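Local coordinates for conserved hypothetical protein (Methanosarcina mazei, PDB 2NR4), which binds flavin mononucleotide and is of unknown biochemical function, at residues F160-E165 / R186-L191. Sequence-based numbering, arbitrary orientation.
Sequences FNAVLE and RHYESL
Tyr188 sets CG beside the backbone N and anti to the carbonyl carbon (chi1 -72°), which lays its ring against helix 158-176, beneath Glu165 CB. That CB sits above the middle of one ring face, 3.6 Å from the Tyr188 centroid and 14° off the normal, a CH-pi contact; His187 CD2 of the ring's own helix lies over the opposite face. The first torsion of Glu165 and a bend at chi2 carry its CG toward the hydroxyl end, 3.9 Å from Tyr188 CZ, and its carboxylate, steeply turned to the ring plane, onward until OE1 accepts a 2.6 Å hydrogen bond from a water also bonded to Tyr188 OH. Glu165 OE2 is salt-bridged to Arg158 of the second subunit. Ala162 puts CB 3.6 Å from Tyr188 CD1 and 3.9 Å from Leu191 CB. Replacing Tyr188 by an alanine is likely to strip Glu165 CB of the ring face beneath it and leave the bridging water without its hydroxyl partner. The two segments, on the consecutive helices 158-176 and 179-195, run nearly antiparallel (159°) with their axes 8.2 Å apart, in an all-helical region beside the FMN-binding barrel; helix 84-92 packs on Val163 and Leu164, helix 198-210 on Phe160 and Glu189, and Tyr188 meets its counterpart in the second subunit.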
# COMPACT_ATOMS: atom_id res chain seq x y z
N PHE A 160 -5.32 3.67 4.42
CA PHE A 160 -3.88 3.95 4.55
C PHE A 160 -3.40 4.80 3.39
O PHE A 160 -2.72 5.82 3.56
CB PHE A 160 -3.08 2.65 4.64
CG PHE A 160 -1.59 2.89 4.72
CD1 PHE A 160 -1.00 3.09 5.97
CD2 PHE A 160 -0.80 3.01 3.56
CE1 PHE A 160 0.36 3.37 6.08
CE2 PHE A 160 0.59 3.29 3.66
CZ PHE A 160 1.17 3.48 4.95
N ASN A 161 -3.81 4.42 2.17
CA ASN A 161 -3.41 5.17 0.98
C ASN A 161 -3.91 6.61 1.03
O ASN A 161 -3.23 7.53 0.58
CB ASN A 161 -3.95 4.46 -0.27
CG ASN A 161 -3.37 3.06 -0.44
OD1 ASN A 161 -2.45 2.63 0.27
ND2 ASN A 161 -3.94 2.32 -1.40
N ALA A 162 -5.11 6.81 1.60
CA ALA A 162 -5.69 8.15 1.74
C ALA A 162 -4.92 9.02 2.71
O ALA A 162 -4.77 10.25 2.49
CB ALA A 162 -7.12 8.07 2.17
N VAL A 163 -4.40 8.39 3.75
CA VAL A 163 -3.52 9.09 4.72
C VAL A 163 -2.25 9.59 4.03
O VAL A 163 -1.88 10.74 4.21
CB VAL A 163 -3.12 8.20 5.93
CG1 VAL A 163 -2.01 8.91 6.80
CG2 VAL A 163 -4.37 7.90 6.78
N LEU A 164 -1.64 8.74 3.19
CA LEU A 164 -0.45 9.11 2.43
C LEU A 164 -0.74 10.34 1.54
O LEU A 164 0.05 11.30 1.50
CB LEU A 164 -0.06 7.93 1.54
CG LEU A 164 1.39 7.56 1.43
CD1 LEU A 164 1.92 7.32 2.87
CD2 LEU A 164 1.52 6.24 0.56
N GLU A 165 -1.84 10.28 0.78
CA GLU A 165 -2.21 11.38 -0.09
C GLU A 165 -2.49 12.63 0.73
O GLU A 165 -1.98 13.72 0.38
CB GLU A 165 -3.44 11.03 -0.96
CG GLU A 165 -3.15 9.90 -1.96
CD GLU A 165 -2.00 10.20 -2.92
OE1 GLU A 165 -1.96 11.32 -3.47
OE2 GLU A 165 -1.11 9.35 -3.09
N ARG A 186 -10.23 16.75 3.01
CA ARG A 186 -11.53 16.29 3.53
C ARG A 186 -12.01 15.02 2.84
O ARG A 186 -12.56 14.13 3.49
CB ARG A 186 -12.60 17.39 3.42
CG ARG A 186 -12.12 18.76 3.81
CD ARG A 186 -11.68 18.84 5.25
NE ARG A 186 -11.20 20.18 5.61
CZ ARG A 186 -11.86 21.32 5.38
NH1 ARG A 186 -13.03 21.31 4.73
NH2 ARG A 186 -11.34 22.48 5.76
N HIS A 187 -11.81 14.94 1.52
CA HIS A 187 -12.13 13.74 0.75
C HIS A 187 -11.28 12.58 1.23
O HIS A 187 -11.78 11.47 1.43
CB HIS A 187 -11.95 13.99 -0.77
CG HIS A 187 -11.83 12.74 -1.59
ND1 HIS A 187 -12.91 11.96 -1.94
CD2 HIS A 187 -10.75 12.14 -2.15
CE1 HIS A 187 -12.51 10.93 -2.65
NE2 HIS A 187 -11.20 11.01 -2.80
N TYR A 188 -9.99 12.81 1.44
CA TYR A 188 -9.19 11.68 1.95
C TYR A 188 -9.55 11.29 3.40
O TYR A 188 -9.50 10.11 3.75
CB TYR A 188 -7.69 11.96 1.77
CG TYR A 188 -7.31 11.85 0.33
CD1 TYR A 188 -7.44 10.64 -0.36
CD2 TYR A 188 -6.85 12.95 -0.37
CE1 TYR A 188 -7.10 10.53 -1.71
CE2 TYR A 188 -6.51 12.86 -1.73
CZ TYR A 188 -6.64 11.66 -2.38
OH TYR A 188 -6.31 11.55 -3.72
N GLU A 189 -9.91 12.26 4.22
CA GLU A 189 -10.40 11.96 5.57
C GLU A 189 -11.59 11.01 5.46
O GLU A 189 -11.71 10.07 6.25
CB GLU A 189 -10.83 13.23 6.34
CG GLU A 189 -11.05 12.97 7.84
CD GLU A 189 -12.42 12.34 8.13
OE1 GLU A 189 -13.31 12.44 7.26
OE2 GLU A 189 -12.62 11.76 9.21
N SER A 190 -12.47 11.26 4.50
CA SER A 190 -13.64 10.41 4.28
C SER A 190 -13.29 8.96 3.99
O SER A 190 -13.91 8.06 4.51
CB SER A 190 -14.54 10.96 3.19
OG SER A 190 -15.00 12.25 3.58
N LEU A 191 -12.27 8.74 3.15
CA LEU A 191 -11.82 7.38 2.86
C LEU A 191 -11.10 6.73 4.02
O LEU A 191 -11.19 5.50 4.22
CB LEU A 191 -10.91 7.37 1.63
CG LEU A 191 -11.58 7.48 0.25
CD1 LEU A 191 -10.47 7.51 -0.78
CD2 LEU A 191 -12.53 6.28 0.00
O HOH W 1 -4.04 12.62 -4.32